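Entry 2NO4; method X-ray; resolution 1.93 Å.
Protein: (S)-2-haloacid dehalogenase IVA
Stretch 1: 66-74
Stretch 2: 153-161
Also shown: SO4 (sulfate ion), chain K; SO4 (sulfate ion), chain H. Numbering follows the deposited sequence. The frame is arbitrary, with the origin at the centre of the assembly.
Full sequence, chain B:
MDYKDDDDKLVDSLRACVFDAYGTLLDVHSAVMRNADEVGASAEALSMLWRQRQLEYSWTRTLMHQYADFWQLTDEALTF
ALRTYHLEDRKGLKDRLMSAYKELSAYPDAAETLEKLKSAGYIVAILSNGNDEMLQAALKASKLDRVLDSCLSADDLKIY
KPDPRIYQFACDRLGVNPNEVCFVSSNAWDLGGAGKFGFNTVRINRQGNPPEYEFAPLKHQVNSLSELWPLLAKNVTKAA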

# COMPACT_ATOMS: atom_id res chain seq x y z
N GLN B 66 1.07 -14.68 0.98
CA GLN B 66 2.48 -14.99 0.77
C GLN B 66 3.31 -14.19 1.80
O GLN B 66 4.13 -13.36 1.46
CB GLN B 66 2.90 -14.74 -0.69
CG GLN B 66 4.35 -15.12 -0.99
CD GLN B 66 4.53 -16.62 -1.28
OE1 GLN B 66 3.56 -17.34 -1.50
NE2 GLN B 66 5.78 -17.07 -1.31
N TYR B 67 3.07 -14.46 3.08
CA TYR B 67 3.90 -13.85 4.13
C TYR B 67 5.39 -14.07 3.98
O TYR B 67 5.87 -15.17 3.62
CB TYR B 67 3.44 -14.31 5.54
CG TYR B 67 4.21 -13.62 6.66
CD1 TYR B 67 3.78 -12.39 7.17
CD2 TYR B 67 5.37 -14.20 7.19
CE1 TYR B 67 4.48 -11.76 8.23
CE2 TYR B 67 6.08 -13.57 8.23
CZ TYR B 67 5.63 -12.35 8.73
OH TYR B 67 6.33 -11.71 9.72
N ALA B 68 6.14 -13.00 4.25
CA ALA B 68 7.56 -13.09 4.54
C ALA B 68 7.77 -12.01 5.58
O ALA B 68 6.95 -11.07 5.68
CB ALA B 68 8.43 -12.81 3.31
N ASP B 69 8.85 -12.12 6.34
CA ASP B 69 9.04 -11.23 7.47
C ASP B 69 9.50 -9.82 7.12
O ASP B 69 9.90 -9.54 5.99
CB ASP B 69 9.88 -11.89 8.60
CG ASP B 69 11.41 -11.81 8.39
OD1 ASP B 69 11.93 -11.22 7.45
OD2 ASP B 69 12.12 -12.37 9.26
N PHE B 70 9.43 -8.92 8.10
CA PHE B 70 9.49 -7.50 7.78
C PHE B 70 10.86 -7.10 7.32
O PHE B 70 11.01 -6.25 6.43
CB PHE B 70 9.01 -6.66 8.95
CG PHE B 70 8.47 -5.29 8.56
CD1 PHE B 70 7.40 -5.17 7.67
CD2 PHE B 70 9.01 -4.13 9.14
CE1 PHE B 70 6.86 -3.91 7.37
CE2 PHE B 70 8.49 -2.86 8.83
CZ PHE B 70 7.38 -2.78 7.93
N TRP B 71 11.88 -7.74 7.90
CA TRP B 71 13.26 -7.54 7.43
C TRP B 71 13.44 -7.91 5.94
O TRP B 71 14.10 -7.18 5.17
CB TRP B 71 14.26 -8.30 8.32
CG TRP B 71 15.69 -8.05 8.00
CD1 TRP B 71 16.55 -8.92 7.39
CD2 TRP B 71 16.45 -6.87 8.28
NE1 TRP B 71 17.80 -8.35 7.26
CE2 TRP B 71 17.77 -7.09 7.80
CE3 TRP B 71 16.15 -5.63 8.88
CZ2 TRP B 71 18.80 -6.14 7.93
CZ3 TRP B 71 17.19 -4.68 9.00
CH2 TRP B 71 18.50 -4.95 8.52
N GLN B 72 12.88 -9.05 5.54
CA GLN B 72 12.96 -9.46 4.14
C GLN B 72 12.25 -8.43 3.26
O GLN B 72 12.76 -8.06 2.22
CB GLN B 72 12.36 -10.85 3.91
CG GLN B 72 12.52 -11.36 2.46
CD GLN B 72 11.96 -12.76 2.25
OE1 GLN B 72 12.06 -13.61 3.14
NE2 GLN B 72 11.34 -13.00 1.10
N LEU B 73 11.08 -7.99 3.66
CA LEU B 73 10.36 -6.98 2.89
C LEU B 73 11.10 -5.63 2.80
O LEU B 73 11.03 -4.96 1.76
CB LEU B 73 8.97 -6.72 3.48
CG LEU B 73 8.07 -7.95 3.64
CD1 LEU B 73 6.63 -7.55 3.94
CD2 LEU B 73 8.19 -8.99 2.49
N THR B 74 11.74 -5.24 3.90
CA THR B 74 12.55 -4.03 3.99
C THR B 74 13.70 -4.11 2.96
O THR B 74 13.96 -3.17 2.23
CB THR B 74 13.06 -3.78 5.44
OG1 THR B 74 11.92 -3.72 6.31
CG2 THR B 74 13.87 -2.45 5.54
N SER B 153 5.12 -8.82 17.97
CA SER B 153 5.49 -8.78 16.56
C SER B 153 4.44 -9.44 15.66
O SER B 153 3.85 -10.46 16.04
CB SER B 153 6.84 -9.44 16.35
OG SER B 153 7.14 -9.45 14.97
N ALA B 154 4.24 -8.87 14.46
CA ALA B 154 3.44 -9.51 13.38
C ALA B 154 3.98 -10.90 13.02
O ALA B 154 3.24 -11.77 12.55
CB ALA B 154 3.45 -8.65 12.12
N ASP B 155 5.29 -11.06 13.19
CA ASP B 155 5.99 -12.27 12.86
C ASP B 155 5.56 -13.47 13.72
O ASP B 155 5.81 -14.61 13.34
CB ASP B 155 7.51 -12.08 12.96
CG ASP B 155 8.27 -13.10 12.11
OD1 ASP B 155 7.93 -13.29 10.92
OD2 ASP B 155 9.24 -13.68 12.62
N ASP B 156 4.90 -13.22 14.84
CA ASP B 156 4.41 -14.30 15.71
C ASP B 156 3.21 -14.98 15.06
O ASP B 156 3.07 -16.19 15.16
CB ASP B 156 4.09 -13.79 17.11
CG ASP B 156 5.31 -13.24 17.82
OD1 ASP B 156 6.39 -13.78 17.57
OD2 ASP B 156 5.25 -12.25 18.58
N LEU B 157 2.38 -14.20 14.35
CA LEU B 157 1.16 -14.72 13.72
C LEU B 157 1.31 -14.88 12.22
O LEU B 157 0.46 -15.51 11.59
CB LEU B 157 -0.03 -13.76 13.93
CG LEU B 157 -0.67 -13.58 15.29
CD1 LEU B 157 -2.07 -13.00 15.07
CD2 LEU B 157 -0.72 -14.90 16.03
N LYS B 158 2.33 -14.25 11.64
CA LYS B 158 2.55 -14.24 10.19
C LYS B 158 1.41 -13.54 9.43
O LYS B 158 0.97 -13.98 8.38
CB LYS B 158 2.87 -15.66 9.65
CG LYS B 158 4.18 -16.22 10.26
CD LYS B 158 4.67 -17.48 9.56
CE LYS B 158 5.74 -18.22 10.43
NZ LYS B 158 6.62 -17.26 11.26
N ILE B 159 0.99 -12.41 9.99
CA ILE B 159 -0.15 -11.61 9.57
C ILE B 159 0.19 -10.14 9.90
O ILE B 159 0.48 -9.83 11.05
CB ILE B 159 -1.41 -11.99 10.39
CG1 ILE B 159 -1.89 -13.41 10.03
CG2 ILE B 159 -2.57 -11.00 10.10
CD1 ILE B 159 -2.97 -13.86 10.95
N TYR B 160 0.14 -9.26 8.90
CA TYR B 160 0.50 -7.85 9.10
C TYR B 160 -0.68 -6.95 9.45
O TYR B 160 -1.83 -7.28 9.16
CB TYR B 160 1.19 -7.33 7.84
CG TYR B 160 2.63 -7.79 7.69
CD1 TYR B 160 3.02 -8.59 6.62
CD2 TYR B 160 3.61 -7.39 8.62
CE1 TYR B 160 4.34 -8.96 6.47
CE2 TYR B 160 4.93 -7.75 8.46
CZ TYR B 160 5.28 -8.54 7.40
OH TYR B 160 6.57 -8.92 7.26
N LYS B 161 -0.39 -5.82 10.08
CA LYS B 161 -1.39 -4.76 10.26
C LYS B 161 -1.87 -4.33 8.86
O LYS B 161 -1.09 -4.41 7.90
CB LYS B 161 -0.73 -3.56 10.94
CG LYS B 161 -0.26 -3.79 12.35
CD LYS B 161 0.74 -2.68 12.68
CE LYS B 161 1.00 -2.56 14.16
NZ LYS B 161 1.84 -1.31 14.44
S SO4 K . 9.14 -15.33 -0.59
O1 SO4 K . 10.08 -15.51 0.49
O2 SO4 K . 9.21 -16.45 -1.53
O3 SO4 K . 7.79 -15.27 -0.08
O4 SO4 K . 9.54 -14.08 -1.31
S SO4 H . 5.29 -0.96 12.62
O1 SO4 H . 6.06 -0.73 13.82
O2 SO4 H . 6.11 -1.55 11.57
O3 SO4 H . 4.10 -1.75 12.87
O4 SO4 H . 4.89 0.37 12.18
O HOH W 1 11.36 -13.80 11.14

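How do two stretches so far apart in sequence come to lie together? Neither offers a strand to the other, and no backbone-to-backbone hydrogen bond crosses between them. Residues 66-69 form a loop that runs into a helix beginning at Phe-70, while the second stretch makes a tight turn in which Ala-154 O accepts from Lys-158 N at 2.8 Å and from Leu-157 N at 3.1 Å. The stretches come closest in register at Tyr-67 and Lys-158, whose CA atoms are 6.2 Å apart, and at Asp-69 and Asp-155, with CA atoms 6.3 Å apart. Side chains fill the space between, above all two tyrosines, each of which points toward the opposing stretch.

What satisfies the two tyrosine hydroxyls? Each donates a hydrogen bond across the contact. Tyr-67 OH donates to Asp-155 OD1 at 2.5 Å, a short bond to a carboxylate oxygen at the ring edge, near its plane. In the other direction, Tyr-160 OH donates to Ala-68 O at 2.7 Å, so the buried phenol finds a backbone acceptor in the loop leading to the helix. Phe-70 N also lies 3.0 Å from Tyr-160 OH, but the angle is poor and no hydrogen bond forms.

How are the carboxylates of Asp-69 and Asp-155 accommodated so near each other? Their oxygens have separate partners, and a water joins them. Asp-69 caps the helix: its OD1 accepts from Gln-72 N at 3.0 Å, satisfying an amide in the first turn that has no preceding helical carbonyl to bond. Asp-155 OD1 accepts the hydrogen bond from Tyr-67 OH. The remaining oxygens face one water, whose O lies 2.5 Å from Asp-69 OD2 and 2.6 Å from Asp-155 OD2 and bridges them. Within its own turn, Asp-155 N is satisfied by Ser-153 OG at 3.0 Å.

What packs around these polar bonds? Much of the apolar packing gathers around the Tyr-160 ring. Tyr-67 CE1 sits over one face of the Tyr-160 ring, 3.3 Å from its CE1, with the two ring planes inclined at 31°. Lys-158 covers a face of Tyr-67 with its backbone: its CA lies 3.7 Å from the ring centroid, almost along the normal, an arrangement suited to a CH-pi contact. From the helix, Phe-70 CD1 approaches Tyr-160 CE2 at 3.7 Å, and Leu-73 CD1 approaches Tyr-160 CE1 at the same distance.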